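Side-chain contacts in glycoside hydrolase (Streptococcus pneumoniae serotype 4, PDB 6ORH), which probably hydrolyses alpha-linked L-fucose from host carbohydrate antigens, acting as an alpha-L-fucosidase of glycoside hydrolase family 29: residues 307-310 with 311-315; 271-274 with 275-279; 144-147 with 148-152; 61-65 with 66-70. The protein carries 2 engineered substitutions. All blocks are in the same frame, centred on the assembly; numbering follows the deposited sequence.

Interaction 1: residues 307-310 with 311-315; sequences KDIE and RLYEF
E310 and E314 sit one turn apart on helix 306-322, with their carboxylates nearly parallel and a water shared between them. That water lies 3.0 Å from E310 OE2 and 2.7 Å from E314 OE2 and donates toward both, although it has more acceptors nearby than protons; a weak bond from R311 NH2 reaches its oxygen. E310 OE2 and E314 OE2 remain 4.4 Å apart, a like-charge approach that the water and arginine probably temper. E314 spends its other oxygen on a salt bridge: R311 NE donates to E314 OE1 at 2.9 Å, in the guanidinium plane but 37° above the plane of the carboxylate. Bends at chi2 and chi3 fold the arginine so that NE faces the glutamate three residues further on, while R311 NH1 donates to the backbone oxygen of K273. On another side of the helix, CG2 of I309 lies in the plane of the Y313 ring, at its edge, 3.6 Å from CE2. The hydroxyl of Y313 is bonded to E65, and the buried D308 is satisfied by a salt bridge with R261. The backbone amides of R311, L312, Y313 and E314 are taken up by the carbonyls four residues back, those of K307, D308, I309 and E310. This is the i to i+4 pattern of an alpha-helix, here an outer helix of the TIM barrel, packed against strand 292-295.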
loop_
_atom_site.group_PDB
_atom_site.type_symbol
_atom_site.label_atom_id
_atom_site.label_comp_id
_atom_site.label_asym_id
_atom_site.label_seq_id
_atom_site.Cartn_x
_atom_site.Cartn_y
_atom_site.Cartn_z
ATOM N N LYS A 307 26.217 14.438 3.966
ATOM C CA LYS A 307 25.466 13.550 3.079
ATOM C C LYS A 307 23.973 13.860 3.219
ATOM O O LYS A 307 23.283 14.000 2.208
ATOM C CB LYS A 307 25.727 12.084 3.422
ATOM C CG LYS A 307 27.200 11.669 3.336
ATOM C CD LYS A 307 27.476 10.202 3.700
ATOM C CE LYS A 307 26.984 9.753 5.070
ATOM N NZ LYS A 307 27.643 10.476 6.188
ATOM N N ASP A 308 23.540 14.095 4.470
ATOM C CA ASP A 308 22.135 14.433 4.696
ATOM C C ASP A 308 21.770 15.724 3.975
ATOM O O ASP A 308 20.697 15.847 3.395
ATOM C CB ASP A 308 21.811 14.626 6.182
ATOM C CG ASP A 308 22.010 13.387 7.033
ATOM O OD1 ASP A 308 22.696 12.445 6.564
ATOM O OD2 ASP A 308 21.486 13.365 8.166
ATOM N N ILE A 309 22.644 16.748 4.065
ATOM C CA ILE A 309 22.389 17.996 3.388
ATOM C C ILE A 309 22.259 17.776 1.874
ATOM O O ILE A 309 21.327 18.282 1.243
ATOM C CB ILE A 309 23.496 19.017 3.735
ATOM C CG1 ILE A 309 23.467 19.360 5.228
ATOM C CG2 ILE A 309 23.338 20.258 2.871
ATOM C CD1 ILE A 309 24.753 20.087 5.716
ATOM N N GLU A 310 23.216 17.040 1.281
ATOM C CA GLU A 310 23.176 16.783 -0.150
ATOM C C GLU A 310 21.834 16.137 -0.524
ATOM O O GLU A 310 21.208 16.537 -1.512
ATOM C CB GLU A 310 24.365 15.885 -0.507
ATOM C CG GLU A 310 24.459 15.576 -1.981
ATOM C CD GLU A 310 25.858 15.062 -2.265
ATOM O OE1 GLU A 310 26.650 15.844 -2.853
ATOM O OE2 GLU A 310 26.174 13.912 -1.837
ATOM N N ARG A 311 21.407 15.191 0.312
ATOM C CA ARG A 311 20.201 14.407 0.068
ATOM C C ARG A 311 18.957 15.302 0.141
ATOM O O ARG A 311 18.023 15.155 -0.653
ATOM C CB ARG A 311 20.193 13.237 1.055
ATOM C CG ARG A 311 19.048 12.249 0.890
ATOM C CD ARG A 311 18.996 11.572 -0.473
ATOM N NE ARG A 311 20.265 11.310 -1.150
ATOM C CZ ARG A 311 21.133 10.353 -0.853
ATOM N NH1 ARG A 311 20.942 9.554 0.182
ATOM N NH2 ARG A 311 22.223 10.217 -1.598
ATOM N N LEU A 312 18.949 16.278 1.067
ATOM C CA LEU A 312 17.813 17.191 1.109
ATOM C C LEU A 312 17.696 18.060 -0.146
ATOM O O LEU A 312 16.588 18.331 -0.599
ATOM C CB LEU A 312 17.884 18.061 2.373
ATOM C CG LEU A 312 17.747 17.334 3.701
ATOM C CD1 LEU A 312 17.864 18.357 4.820
ATOM C CD2 LEU A 312 16.399 16.611 3.760
ATOM N N TYR A 313 18.838 18.544 -0.693
ATOM C CA TYR A 313 18.785 19.312 -1.923
ATOM C C TYR A 313 18.321 18.417 -3.081
ATOM O O TYR A 313 17.529 18.863 -3.897
ATOM C CB TYR A 313 20.143 19.966 -2.225
ATOM C CG TYR A 313 20.409 21.203 -1.394
ATOM C CD1 TYR A 313 19.867 22.433 -1.739
ATOM C CD2 TYR A 313 21.156 21.109 -0.228
ATOM C CE1 TYR A 313 20.090 23.560 -0.961
ATOM C CE2 TYR A 313 21.382 22.225 0.568
ATOM C CZ TYR A 313 20.835 23.439 0.206
ATOM O OH TYR A 313 21.036 24.529 1.013
ATOM N N GLU A 314 18.757 17.162 -3.075
ATOM C CA GLU A 314 18.385 16.241 -4.152
ATOM C C GLU A 314 16.873 16.005 -4.089
ATOM O O GLU A 314 16.209 15.950 -5.115
ATOM C CB GLU A 314 19.073 14.889 -3.982
ATOM C CG GLU A 314 20.544 14.938 -4.380
ATOM C CD GLU A 314 21.334 13.670 -4.124
ATOM O OE1 GLU A 314 20.748 12.685 -3.638
ATOM O OE2 GLU A 314 22.561 13.673 -4.399
ATOM N N PHE A 315 16.337 15.928 -2.867
ATOM C CA PHE A 315 14.909 15.667 -2.692
ATOM C C PHE A 315 14.106 16.885 -3.152
ATOM O O PHE A 315 13.072 16.769 -3.817
ATOM C CB PHE A 315 14.677 15.243 -1.233
ATOM C CG PHE A 315 13.272 14.905 -0.776
ATOM C CD1 PHE A 315 12.358 14.301 -1.625
ATOM C CD2 PHE A 315 12.936 15.067 0.562
ATOM C CE1 PHE A 315 11.080 13.974 -1.179
ATOM C CE2 PHE A 315 11.672 14.696 1.026
ATOM C CZ PHE A 315 10.742 14.160 0.153
HETATM O O HOH W 1 24.117 12.015 -2.875
#

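Interaction 2: residues 271-274 with 275-279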
loop_
_atom_site.group_PDB
_atom_site.type_symbol
_atom_site.label_atom_id
_atom_site.label_comp_id
_atom_site.label_asym_id
_atom_site.label_seq_id
_atom_site.Cartn_x
_atom_site.Cartn_y
_atom_site.Cartn_z
ATOM N N ASP A 271 23.835 5.946 7.611
ATOM C CA ASP A 271 23.733 6.748 6.409
ATOM C C ASP A 271 22.297 7.223 6.225
ATOM O O ASP A 271 21.367 6.511 6.624
ATOM C CB ASP A 271 24.130 5.893 5.206
ATOM C CG ASP A 271 25.610 5.551 5.231
ATOM O OD1 ASP A 271 26.415 6.484 5.301
ATOM O OD2 ASP A 271 25.941 4.353 5.174
ATOM N N PRO A 272 22.065 8.373 5.553
ATOM C CA PRO A 272 20.707 8.811 5.224
ATOM C C PRO A 272 20.066 7.906 4.179
ATOM O O PRO A 272 20.756 7.249 3.391
ATOM C CB PRO A 272 20.868 10.189 4.583
ATOM C CG PRO A 272 22.310 10.145 4.061
ATOM C CD PRO A 272 23.088 9.302 5.038
ATOM N N LYS A 273 18.730 7.919 4.164
ATOM C CA LYS A 273 17.956 7.220 3.154
ATOM C C LYS A 273 18.338 7.682 1.752
ATOM O O LYS A 273 18.694 8.836 1.510
ATOM C CB LYS A 273 16.470 7.464 3.452
ATOM C CG LYS A 273 15.985 6.656 4.649
ATOM C CD LYS A 273 14.526 6.947 4.979
ATOM C CE LYS A 273 13.932 6.097 6.093
ATOM N NZ LYS A 273 14.678 6.152 7.366
ATOM N N SER A 274 18.199 6.786 0.762
ATOM C CA SER A 274 18.396 7.189 -0.625
ATOM C C SER A 274 17.305 8.149 -1.106
ATOM O O SER A 274 16.201 8.214 -0.527
ATOM C CB SER A 274 18.417 5.967 -1.537
ATOM O OG SER A 274 17.131 5.334 -1.517
ATOM N N LEU A 275 17.577 8.832 -2.220
ATOM C CA LEU A 275 16.542 9.625 -2.862
ATOM C C LEU A 275 15.319 8.752 -3.164
ATOM O O LEU A 275 14.196 9.169 -2.925
ATOM C CB LEU A 275 17.065 10.322 -4.121
ATOM C CG LEU A 275 16.042 11.168 -4.868
ATOM C CD1 LEU A 275 15.545 12.323 -3.998
ATOM C CD2 LEU A 275 16.617 11.695 -6.183
ATOM N N GLU A 276 15.553 7.553 -3.715
ATOM C CA GLU A 276 14.487 6.626 -4.070
ATOM C C GLU A 276 13.596 6.381 -2.851
ATOM O O GLU A 276 12.365 6.422 -2.949
ATOM C CB GLU A 276 15.063 5.303 -4.595
ATOM C CG GLU A 276 14.069 4.489 -5.406
ATOM C CD GLU A 276 14.699 3.488 -6.364
ATOM O OE1 GLU A 276 15.825 3.758 -6.823
ATOM O OE2 GLU A 276 14.065 2.445 -6.642
ATOM N N GLU A 277 14.237 6.130 -1.710
ATOM C CA GLU A 277 13.515 5.835 -0.472
ATOM C C GLU A 277 12.696 7.060 -0.045
ATOM O O GLU A 277 11.525 6.923 0.346
ATOM C CB GLU A 277 14.469 5.356 0.621
ATOM C CG GLU A 277 14.907 3.905 0.443
ATOM C CD GLU A 277 16.064 3.496 1.344
ATOM O OE1 GLU A 277 16.206 2.281 1.628
ATOM O OE2 GLU A 277 16.835 4.390 1.772
ATOM N N LEU A 278 13.283 8.262 -0.153
ATOM C CA LEU A 278 12.534 9.436 0.280
ATOM C C LEU A 278 11.347 9.691 -0.634
ATOM O O LEU A 278 10.317 10.206 -0.193
ATOM C CB LEU A 278 13.454 10.666 0.345
ATOM C CG LEU A 278 14.482 10.621 1.464
ATOM C CD1 LEU A 278 15.461 11.794 1.309
ATOM C CD2 LEU A 278 13.807 10.654 2.835
ATOM N N VAL A 279 11.510 9.384 -1.932
ATOM C CA VAL A 279 10.444 9.580 -2.897
ATOM C C VAL A 279 9.277 8.648 -2.573
ATOM O O VAL A 279 8.129 9.081 -2.641
ATOM C CB VAL A 279 10.958 9.436 -4.355
ATOM C CG1 VAL A 279 9.803 9.235 -5.324
ATOM C CG2 VAL A 279 11.759 10.672 -4.758
#
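The carboxylate of E277 has S274 on one side of its plane and K273 on the other, in the capping box that starts helix 275-284. S274 N donates to E277 OE2 at 2.9 Å, meeting the oxygen on its anti side and 27° out of the plane. On that same side lies S274 OG, 3.6 Å from E277 CD. From the opposite side CB of K273 closes on OE2 at 3.5 Å, the lysine chain crossing the glutamate at about a right angle. The reciprocal half of the box is the N-cap bond, in which E277 N donates to S274 OG at 3.0 Å. It depends on the serine torsion: with chi1 at 65°, OG stands between the backbone N and the carbonyl carbon and looks into the first turn. Thus an amide before the helix and one within it each find a side-chain acceptor, and S274 O in turn receives L278 N as the first regular helical bond. The negative glutamate near the N-terminal end would probably also suit the helix dipole. E276, by contrast, packs on E276 of the second subunit. K273 sends its ammonium away to S259 O, while its CB rests 4.2 Å from CD2 of L278.

Interaction 3: residues 144-147 with 148-152; sequences AYYL and AQLKE
Q149 stretches back along helix 139-154, an outer helix of the TIM barrel, to lay its amide against the ring of Y145 one turn earlier. Its CB packs near the backbone oxygens of Y146 and Y145, and CG continues past Y145 O at 3.5 Å. With CG anti to the carbonyl carbon (chi1 -69°) and the chain extended beyond it, the amide is delivered to the tyrosine: CD stands 3.6 Å from Y145 CZ, and OE1 rests over one face of the ring, 3.5 Å from that same CZ. Ring and amide planes are inclined by 41°, so this is not a parallel stack. At the tip, NE2 comes 3.1 Å from Y145 OH and finds its firm acceptor outside the helix, in the hydroxyl of T86. The bond to T86 ties the buried amide to the chain beside the helix, while the Y145 ring packs against it. Another flank is greasier. L150 sets CD1 3.8 Å from CE1 of Y146, approaching that ring obliquely, and both residues lie against W188 of helix 185-196, with which Y146 stacks; the Y146 hydroxyl bonds to L124 O of strand 119-124. This flank thus joins the helix to the barrel wall and to the next outer helix. Toward the surface the extended chain of K151 runs across L147, its CE 4.0 Å from L147 CG.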
loop_
_atom_site.group_PDB
_atom_site.type_symbol
_atom_site.label_atom_id
_atom_site.label_comp_id
_atom_site.label_asym_id
_atom_site.label_seq_id
_atom_site.Cartn_x
_atom_site.Cartn_y
_atom_site.Cartn_z
ATOM N N ALA A 144 3.137 19.972 37.361
ATOM C CA ALA A 144 3.418 21.398 37.508
ATOM C C ALA A 144 4.758 21.791 36.877
ATOM O O ALA A 144 4.886 22.886 36.329
ATOM C CB ALA A 144 3.325 21.809 38.971
ATOM N N TYR A 145 5.751 20.898 36.945
ATOM C CA TYR A 145 7.052 21.096 36.317
ATOM C C TYR A 145 6.865 21.192 34.798
ATOM O O TYR A 145 7.347 22.141 34.159
ATOM C CB TYR A 145 7.982 19.928 36.694
ATOM C CG TYR A 145 9.278 19.835 35.927
ATOM C CD1 TYR A 145 10.242 20.830 36.042
ATOM C CD2 TYR A 145 9.546 18.794 35.040
ATOM C CE1 TYR A 145 11.436 20.754 35.356
ATOM C CE2 TYR A 145 10.751 18.705 34.350
ATOM C CZ TYR A 145 11.690 19.714 34.482
ATOM O OH TYR A 145 12.879 19.692 33.811
ATOM N N TYR A 146 6.147 20.207 34.249
ATOM C CA TYR A 146 5.898 20.170 32.802
ATOM C C TYR A 146 5.200 21.450 32.346
ATOM O O TYR A 146 5.617 22.088 31.361
ATOM C CB TYR A 146 5.137 18.889 32.414
ATOM C CG TYR A 146 5.113 18.639 30.924
ATOM C CD1 TYR A 146 4.147 19.253 30.129
ATOM C CD2 TYR A 146 6.017 17.783 30.327
ATOM C CE1 TYR A 146 4.120 19.044 28.758
ATOM C CE2 TYR A 146 6.007 17.558 28.955
ATOM C CZ TYR A 146 5.073 18.226 28.173
ATOM O OH TYR A 146 5.015 18.005 26.816
ATOM N N LEU A 147 4.129 21.817 33.060
ATOM C CA LEU A 147 3.306 22.976 32.728
ATOM C C LEU A 147 4.132 24.260 32.839
ATOM O O LEU A 147 4.037 25.147 31.990
ATOM C CB LEU A 147 2.076 23.018 33.650
ATOM C CG LEU A 147 1.137 24.205 33.409
ATOM C CD1 LEU A 147 0.603 24.208 31.978
ATOM C CD2 LEU A 147 -0.024 24.193 34.406
ATOM N N ALA A 148 4.939 24.377 33.896
ATOM C CA ALA A 148 5.806 25.544 34.030
ATOM C C ALA A 148 6.762 25.666 32.842
ATOM O O ALA A 148 7.071 26.778 32.430
ATOM C CB ALA A 148 6.571 25.513 35.329
ATOM N N GLN A 149 7.237 24.535 32.305
ATOM C CA GLN A 149 8.127 24.624 31.157
ATOM C C GLN A 149 7.341 25.039 29.913
ATOM O O GLN A 149 7.855 25.832 29.115
ATOM C CB GLN A 149 8.963 23.346 31.031
ATOM C CG GLN A 149 9.955 23.257 32.180
ATOM C CD GLN A 149 10.921 22.131 31.963
ATOM O OE1 GLN A 149 10.570 21.069 31.423
ATOM N NE2 GLN A 149 12.137 22.350 32.424
ATOM N N LEU A 150 6.136 24.485 29.730
ATOM C CA LEU A 150 5.286 24.956 28.638
ATOM C C LEU A 150 5.179 26.486 28.699
ATOM O O LEU A 150 5.287 27.150 27.660
ATOM C CB LEU A 150 3.890 24.331 28.700
ATOM C CG LEU A 150 3.766 22.847 28.317
ATOM C CD1 LEU A 150 2.321 22.397 28.459
ATOM C CD2 LEU A 150 4.255 22.626 26.891
ATOM N N LYS A 151 4.941 27.040 29.910
ATOM C CA LYS A 151 4.764 28.481 30.061
ATOM C C LYS A 151 6.052 29.217 29.699
ATOM O O LYS A 151 6.021 30.227 28.993
ATOM C CB LYS A 151 4.339 28.778 31.505
ATOM C CG LYS A 151 2.891 28.370 31.762
ATOM C CD LYS A 151 2.469 28.567 33.211
ATOM C CE LYS A 151 1.015 28.213 33.443
ATOM N NZ LYS A 151 0.665 28.437 34.866
ATOM N N GLU A 152 7.197 28.716 30.168
ATOM C CA GLU A 152 8.484 29.331 29.858
ATOM C C GLU A 152 8.706 29.395 28.351
ATOM O O GLU A 152 9.235 30.384 27.830
ATOM C CB GLU A 152 9.646 28.478 30.351
ATOM C CG GLU A 152 9.951 28.703 31.794
ATOM C CD GLU A 152 11.188 27.962 32.274
ATOM O OE1 GLU A 152 11.388 26.782 31.888
ATOM O OE2 GLU A 152 11.976 28.593 33.012
#

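Interaction 4: residues 61-65 with 66-70; sequences RVLKE and TGFKK
T66 turns its hydroxyl back onto V62 at the end of helix 56-65. Its chi1 of 60° sets OG1 between the backbone N and the carbonyl carbon, whence it donates to V62 O at 2.8 Å. The amide of T66 makes only weak bonds, to V62 O and L63 O, as the residue leaves helical geometry. G67 then takes a positive phi of 99° as the C-prime residue of a Schellman motif: F68 N donates to L63 O at 3.0 Å, and G67 N to K64 O at 3.2 Å, arriving from above the carbonyl plane. F68 points back, with CG anti to its carbonyl carbon (chi1 -67°); its CD2 meets L63 CD2 at 3.8 Å, and L63 O lies in the ring plane, at the edge. A water donates to K64 O and to F68 O and accepts from K69 NZ. R61 NH1 bridges to E65 OE2 at 3.0 Å, and E65 OE1 is hydrogen-bonded to the hydroxyl of Y313. The carbonyls of V62, L63 and K64, in the last helical turn, thus all receive donors as the chain leaves for strand 70-74 in the beta-alpha-beta crossover from strand 23-27, while the water-linked ammonium probably suits the negative helix end.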
loop_
_atom_site.group_PDB
_atom_site.type_symbol
_atom_site.label_atom_id
_atom_site.label_comp_id
_atom_site.label_asym_id
_atom_site.label_seq_id
_atom_site.Cartn_x
_atom_site.Cartn_y
_atom_site.Cartn_z
ATOM N N ARG A 61 18.738 27.543 7.544
ATOM C CA ARG A 61 18.946 27.951 6.151
ATOM C C ARG A 61 18.757 26.751 5.213
ATOM O O ARG A 61 18.043 26.847 4.212
ATOM C CB ARG A 61 20.340 28.565 5.960
ATOM C CG ARG A 61 20.579 29.007 4.515
ATOM C CD ARG A 61 21.998 29.551 4.328
ATOM N NE ARG A 61 23.034 28.529 4.440
ATOM C CZ ARG A 61 23.384 27.677 3.461
ATOM N NH1 ARG A 61 22.792 27.741 2.270
ATOM N NH2 ARG A 61 24.325 26.778 3.689
ATOM N N VAL A 62 19.379 25.624 5.539
ATOM C CA VAL A 62 19.319 24.452 4.677
ATOM C C VAL A 62 17.880 23.944 4.625
ATOM O O VAL A 62 17.363 23.643 3.551
ATOM C CB VAL A 62 20.315 23.359 5.095
ATOM C CG1 VAL A 62 19.987 22.023 4.435
ATOM C CG2 VAL A 62 21.732 23.783 4.693
ATOM N N LEU A 63 17.218 23.892 5.784
ATOM C CA LEU A 63 15.820 23.447 5.750
ATOM C C LEU A 63 14.935 24.381 4.917
ATOM O O LEU A 63 14.071 23.915 4.180
ATOM C CB LEU A 63 15.302 23.298 7.187
ATOM C CG LEU A 63 15.976 22.203 8.006
ATOM C CD1 LEU A 63 15.524 22.272 9.467
ATOM C CD2 LEU A 63 15.709 20.828 7.392
ATOM N N LYS A 64 15.137 25.698 5.041
ATOM C CA LYS A 64 14.344 26.663 4.292
ATOM C C LYS A 64 14.592 26.453 2.801
ATOM O O LYS A 64 13.647 26.373 2.008
ATOM C CB LYS A 64 14.733 28.096 4.666
ATOM C CG LYS A 64 13.878 29.186 4.032
ATOM C CD LYS A 64 12.478 29.284 4.618
ATOM C CE LYS A 64 11.696 30.462 4.073
ATOM N NZ LYS A 64 10.390 30.639 4.731
ATOM N N GLU A 65 15.876 26.342 2.436
ATOM C CA GLU A 65 16.253 26.251 1.029
ATOM C C GLU A 65 15.768 24.943 0.413
ATOM O O GLU A 65 15.628 24.868 -0.813
ATOM C CB GLU A 65 17.763 26.400 0.822
ATOM C CG GLU A 65 18.257 27.820 1.087
ATOM C CD GLU A 65 19.743 27.949 0.776
ATOM O OE1 GLU A 65 20.329 26.997 0.172
ATOM O OE2 GLU A 65 20.317 29.007 1.145
ATOM N N THR A 66 15.509 23.914 1.241
ATOM C CA THR A 66 15.121 22.617 0.702
ATOM C C THR A 66 13.630 22.346 0.896
ATOM O O THR A 66 13.232 21.178 0.770
ATOM C CB THR A 66 16.008 21.484 1.232
ATOM O OG1 THR A 66 15.950 21.379 2.660
ATOM C CG2 THR A 66 17.459 21.698 0.826
ATOM N N GLY A 67 12.856 23.393 1.229
ATOM C CA GLY A 67 11.392 23.400 1.074
ATOM C C GLY A 67 10.588 23.112 2.355
ATOM O O GLY A 67 9.357 22.996 2.308
ATOM N N PHE A 68 11.265 23.020 3.498
ATOM C CA PHE A 68 10.586 22.760 4.761
ATOM C C PHE A 68 9.963 24.059 5.266
ATOM O O PHE A 68 10.578 25.122 5.129
ATOM C CB PHE A 68 11.577 22.136 5.759
ATOM C CG PHE A 68 12.031 20.753 5.350
ATOM C CD1 PHE A 68 11.252 19.653 5.685
ATOM C CD2 PHE A 68 13.147 20.555 4.537
ATOM C CE1 PHE A 68 11.580 18.369 5.263
ATOM C CE2 PHE A 68 13.494 19.274 4.117
ATOM C CZ PHE A 68 12.716 18.179 4.493
ATOM N N LYS A 69 8.752 23.969 5.848
ATOM C CA LYS A 69 7.968 25.136 6.253
ATOM C C LYS A 69 7.820 25.222 7.771
ATOM O O LYS A 69 7.390 26.263 8.293
ATOM C CB LYS A 69 6.589 25.126 5.579
ATOM C CG LYS A 69 6.657 25.049 4.060
ATOM C CD LYS A 69 7.409 26.238 3.507
ATOM C CE LYS A 69 7.487 26.199 1.994
ATOM N NZ LYS A 69 8.501 27.155 1.478
ATOM N N LYS A 70 8.317 24.195 8.471
ATOM C CA LYS A 70 8.213 24.142 9.920
ATOM C C LYS A 70 9.370 23.299 10.441
ATOM O O LYS A 70 9.816 22.373 9.773
ATOM C CB LYS A 70 6.867 23.534 10.328
ATOM C CG LYS A 70 6.656 23.369 11.833
ATOM C CD LYS A 70 5.178 23.173 12.204
ATOM C CE LYS A 70 4.512 22.046 11.451
ATOM N NZ LYS A 70 3.050 22.078 11.719
HETATM O O HOH W 2 10.980 26.268 2.621
#

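In the fold
Interactions 1, 2 and 4 form one cluster on the barrel's outside. Interaction 1 lies between the others and touches both: its helix 306-322 meets helix 56-65 of interaction 4 largely through Y313, and the approach to helix 275-284 of interaction 2 through R311. Interactions 2 and 4 do not touch, their nearest atoms being about 8 Å apart. Interaction 3 stands alone, its centre about 29 Å from that of interaction 4. It is the most buried, dominated by aromatic and aliphatic packing, whereas interaction 2 is a surface contact built on capping bonds. Interactions 1 and 4 are partly buried and mix salt bridges with apolar packing; 2 and 4 show opposite helix ends, one starting and one stopping.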